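Long-range contact in chitin deacetylase 1 (Bombyx mori, PDB 5ZNT), which removes N-acetyl groups from the N-acetylglucosamine units of chitin with the help of a bound zinc ion, yielding chitosan and acetate: residues A[45-50]-A[81-86]. Sequence-based numbering, arbitrary orientation.
Sequences DDAINN and KYTNYS. With ZN (zinc ion), chain C; NAG (2-acetamido-2-deoxy-beta-D-glucopyranose), chain B.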
ATOM      1  N   ASP A  45      -1.577   0.229  -7.311  1.00 13.87           N
ATOM      2  CA  ASP A  45      -2.948   0.607  -7.112  1.00 18.02           C
ATOM      3  C   ASP A  45      -3.781   0.058  -8.241  1.00 23.75           C
ATOM      4  O   ASP A  45      -3.280  -0.401  -9.288  1.00 39.14           O
ATOM      5  CB  ASP A  45      -3.074   2.107  -6.895  1.00 17.56           C
ATOM      6  CG  ASP A  45      -2.471   2.567  -5.588  1.00 21.61           C
ATOM      7  OD1 ASP A  45      -1.887   1.726  -4.872  1.00 20.85           O
ATOM      8  OD2 ASP A  45      -2.575   3.780  -5.289  1.00 22.81           O
ATOM      9  N   ASP A  46      -5.071   0.142  -7.974  1.00 14.58           N
ATOM     10  CA  ASP A  46      -6.165  -0.018  -8.899  1.00 16.29           C
ATOM     11  C   ASP A  46      -6.212  -1.442  -9.427  1.00 29.07           C
ATOM     12  O   ASP A  46      -5.532  -2.239  -8.955  1.00 42.74           O
ATOM     13  CB  ASP A  46      -6.080   0.860 -10.187  1.00 13.75           C
ATOM     14  CG  ASP A  46      -5.857   2.370  -9.952  1.00 21.17           C
ATOM     15  OD1 ASP A  46      -6.009   2.804  -8.835  1.00 18.23           O
ATOM     16  OD2 ASP A  46      -5.541   3.039 -10.977  1.00 22.87           O
ATOM     17  N   ALA A  47      -7.087  -1.716 -10.358  1.00 16.33           N
ATOM     18  CA  ALA A  47      -7.536  -3.055 -10.698  1.00 16.85           C
ATOM     19  C   ALA A  47      -6.450  -4.089 -10.958  1.00 19.29           C
ATOM     20  O   ALA A  47      -5.427  -3.767 -11.399  1.00 16.08           O
ATOM     21  CB  ALA A  47      -8.544  -3.019 -11.832  1.00 17.16           C
ATOM     22  N   ILE A  48      -6.748  -5.333 -10.667  1.00 15.34           N
ATOM     23  CA  ILE A  48      -5.871  -6.404 -11.014  1.00 15.59           C
ATOM     24  C   ILE A  48      -6.654  -7.181 -12.074  1.00 18.35           C
ATOM     25  O   ILE A  48      -7.675  -7.683 -11.796  1.00 18.37           O
ATOM     26  CB  ILE A  48      -5.533  -7.324  -9.846  1.00 15.71           C
ATOM     27  CG1 ILE A  48      -4.746  -6.579  -8.801  1.00 17.65           C
ATOM     28  CG2 ILE A  48      -4.805  -8.526 -10.360  1.00 19.15           C
ATOM     29  CD1 ILE A  48      -4.313  -7.424  -7.679  1.00 15.81           C
ATOM     30  N   ASN A  49      -6.139  -7.284 -13.275  1.00 17.70           N
ATOM     31  CA  ASN A  49      -6.855  -7.988 -14.344  1.00 18.53           C
ATOM     32  C   ASN A  49      -5.866  -8.267 -15.463  1.00 18.64           C
ATOM     33  O   ASN A  49      -4.653  -8.085 -15.299  1.00 17.55           O
ATOM     34  CB  ASN A  49      -8.087  -7.190 -14.826  1.00 16.06           C
ATOM     35  CG  ASN A  49      -7.737  -5.800 -15.341  1.00 17.71           C
ATOM     36  OD1 ASN A  49      -6.654  -5.569 -15.851  1.00 19.29           O
ATOM     37  ND2 ASN A  49      -8.686  -4.873 -15.240  1.00 16.80           N
ATOM     38  N   ASN A  50      -6.377  -8.685 -16.629  1.00 17.31           N
ATOM     39  CA  ASN A  50      -5.448  -9.090 -17.670  1.00 23.21           C
ATOM     40  C   ASN A  50      -4.679  -7.907 -18.260  1.00 23.51           C
ATOM     41  O   ASN A  50      -3.771  -8.123 -19.068  1.00 22.50           O
ATOM     42  CB  ASN A  50      -6.189  -9.879 -18.767  1.00 25.55           C
ATOM     43  CG  ASN A  50      -6.270 -11.376 -18.459  1.00 34.47           C
ATOM     44  OD1 ASN A  50      -5.550 -11.879 -17.588  1.00 36.86           O
ATOM     45  ND2 ASN A  50      -7.132 -12.095 -19.180  1.00 36.80           N
ATOM     46  N   LYS A  81     -13.767  -1.949  -9.880  1.00 17.43           N
ATOM     47  CA  LYS A  81     -14.283  -2.078 -11.238  1.00 16.01           C
ATOM     48  C   LYS A  81     -13.242  -2.715 -12.143  1.00 16.33           C
ATOM     49  O   LYS A  81     -12.077  -2.297 -12.170  1.00 15.51           O
ATOM     50  CB  LYS A  81     -14.723  -0.711 -11.801  1.00 18.92           C
ATOM     51  CG  LYS A  81     -15.784  -0.815 -12.907  1.00 16.58           C
ATOM     52  CD  LYS A  81     -16.132   0.609 -13.459  1.00 18.71           C
ATOM     53  CE  LYS A  81     -17.320   0.564 -14.394  1.00 25.68           C
ATOM     54  NZ  LYS A  81     -17.766   1.951 -14.822  1.00 24.53           N
ATOM     55  N   TYR A  82     -13.670  -3.749 -12.878  1.00 14.53           N
ATOM     56  CA  TYR A  82     -12.865  -4.533 -13.810  1.00 14.70           C
ATOM     57  C   TYR A  82     -11.864  -5.458 -13.134  1.00 18.68           C
ATOM     58  O   TYR A  82     -11.018  -6.037 -13.816  1.00 18.13           O
ATOM     59  CB  TYR A  82     -12.111  -3.650 -14.812  1.00 16.43           C
ATOM     60  CG  TYR A  82     -12.987  -2.596 -15.467  1.00 21.07           C
ATOM     61  CD1 TYR A  82     -14.112  -2.963 -16.224  1.00 19.36           C
ATOM     62  CD2 TYR A  82     -12.682  -1.239 -15.347  1.00 16.43           C
ATOM     63  CE1 TYR A  82     -14.916  -1.975 -16.845  1.00 24.03           C
ATOM     64  CE2 TYR A  82     -13.469  -0.262 -15.948  1.00 20.32           C
ATOM     65  CZ  TYR A  82     -14.577  -0.629 -16.701  1.00 22.43           C
ATOM     66  OH  TYR A  82     -15.353   0.364 -17.287  1.00 23.90           O
ATOM     67  N   THR A  83     -11.930  -5.635 -11.823  1.00 15.54           N
ATOM     68  CA  THR A  83     -10.956  -6.488 -11.168  1.00 14.85           C
ATOM     69  C   THR A  83     -11.317  -7.955 -11.364  1.00 17.98           C
ATOM     70  O   THR A  83     -12.494  -8.318 -11.427  1.00 16.89           O
ATOM     71  CB  THR A  83     -10.863  -6.127  -9.692  1.00 17.20           C
ATOM     72  OG1 THR A  83     -10.030  -4.978  -9.601  1.00 12.16           O
ATOM     73  CG2 THR A  83     -10.274  -7.266  -8.820  1.00 12.90           C
ATOM     74  N   ASN A  84     -10.290  -8.775 -11.535  1.00 16.27           N
ATOM     75  CA  ASN A  84     -10.408 -10.223 -11.665  1.00 18.95           C
ATOM     76  C   ASN A  84     -10.137 -10.815 -10.286  1.00 18.00           C
ATOM     77  O   ASN A  84      -8.995 -10.801  -9.814  1.00 17.53           O
ATOM     78  CB  ASN A  84      -9.418 -10.674 -12.730  1.00 19.33           C
ATOM     79  CG  ASN A  84      -9.297 -12.173 -12.867  1.00 22.78           C
ATOM     80  OD1 ASN A  84      -9.624 -12.961 -11.969  1.00 17.43           O
ATOM     81  ND2 ASN A  84      -8.802 -12.572 -14.024  1.00 23.19           N
ATOM     82  N   TYR A  85     -11.189 -11.303  -9.617  1.00 14.19           N
ATOM     83  CA  TYR A  85     -11.025 -11.729  -8.233  1.00 12.76           C
ATOM     84  C   TYR A  85     -10.359 -13.091  -8.084  1.00 19.63           C
ATOM     85  O   TYR A  85      -9.840 -13.379  -6.997  1.00 20.05           O
ATOM     86  CB  TYR A  85     -12.372 -11.691  -7.500  1.00 13.59           C
ATOM     87  CG  TYR A  85     -12.716 -10.243  -7.236  1.00 17.29           C
ATOM     88  CD1 TYR A  85     -12.193  -9.574  -6.116  1.00 14.81           C
ATOM     89  CD2 TYR A  85     -13.472  -9.517  -8.157  1.00 17.04           C
ATOM     90  CE1 TYR A  85     -12.475  -8.235  -5.893  1.00 14.85           C
ATOM     91  CE2 TYR A  85     -13.759  -8.183  -7.955  1.00 16.03           C
ATOM     92  CZ  TYR A  85     -13.233  -7.541  -6.844  1.00 16.98           C
ATOM     93  OH  TYR A  85     -13.518  -6.225  -6.683  1.00 17.14           O
ATOM     94  N   SER A  86     -10.336 -13.919  -9.139  1.00 19.21           N
ATOM     95  CA  SER A  86      -9.477 -15.107  -9.122  1.00 20.78           C
ATOM     96  C   SER A  86      -8.015 -14.706  -9.092  1.00 22.73           C
ATOM     97  O   SER A  86      -7.193 -15.375  -8.456  1.00 21.40           O
ATOM     98  CB  SER A  86      -9.721 -15.970 -10.358  1.00 20.82           C
ATOM     99  OG  SER A  86     -11.033 -16.471 -10.312  1.00 37.17           O
TER
HETATM  100 ZN    ZN C 601      -6.190   4.696  -7.865  1.00 21.15          ZN
HETATM  101  C1  NAG B   1      -8.570 -13.952 -14.301  1.00 26.92           C
HETATM  102  C2  NAG B   1      -8.220 -14.283 -15.738  1.00 31.97           C
HETATM  103  C3  NAG B   1      -7.939 -15.780 -15.861  1.00 35.65           C
HETATM  104  C4  NAG B   1      -6.906 -16.226 -14.826  1.00 40.16           C
HETATM  105  C5  NAG B   1      -7.262 -15.695 -13.440  1.00 29.40           C
HETATM  106  C6  NAG B   1      -6.181 -15.930 -12.411  1.00 30.56           C
HETATM  107  C7  NAG B   1      -9.435 -12.624 -17.100  1.00 34.16           C
HETATM  108  C8  NAG B   1     -10.514 -12.435 -18.124  1.00 36.63           C
HETATM  109  N2  NAG B   1      -9.251 -13.878 -16.679  1.00 29.39           N
HETATM  110  O3  NAG B   1      -7.495 -16.028 -17.187  1.00 45.62           O
HETATM  111  O4  NAG B   1      -6.975 -17.630 -14.613  1.00 57.53           O
HETATM  112  O5  NAG B   1      -7.500 -14.285 -13.486  1.00 25.70           O
HETATM  113  O6  NAG B   1      -4.935 -15.416 -12.861  1.00 37.57           O
HETATM  114  O7  NAG B   1      -8.778 -11.673 -16.649  1.00 34.35           O
HETATM  115  O   HOH W   1      -4.040   5.193  -7.228  1.00 21.97           O
HETATM  116  O   HOH W   2      -5.620   5.550  -9.754  1.00 21.25           O
HETATM  117  O   HOH W   3      -5.821   6.763  -6.917  1.00 24.53           O
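Asn49 reaches across to the backbone of Tyr82, where its CB, CG and ND2 all lie against one carbonyl oxygen. Its CB is 3.3 Å from Tyr82 O, CG is farther, at 3.6 Å, and ND2 donates a hydrogen bond of 3.0 Å to Tyr82 O. That oxygen lies in the plane of the Asn49 amide, whereas the donor stands above the carbonyl plane of Tyr82. OD1 accepts a hydrogen bond from Asn51 N, two residues ahead. Asn84 N donates a nearly straight 2.8 Å bond to Ile48 O. The two segments lie in the loops that follow neighbouring parallel strands 38-45 and 75-78 of the central sheet in this carbohydrate esterase family 4 catalytic domain, the second running into helix 85-93. The first carries Asp46, whose OD1 binds the zinc ion at 2.1 Å beside His101 and His105. Nearer that metal, Ala47 CB makes a van der Waals contact of 3.3 Å with Thr83 OG1, which accepts a weak bond from Ile48 N and donates to Ser79 O. Asn84, the N-cap of helix 85-93, accepts a hydrogen bond at OD1 from Ala87 N; its ND2 carries N-acetylglucosamine covalently and donates a 2.8 Å hydrogen bond to the sugar's O7.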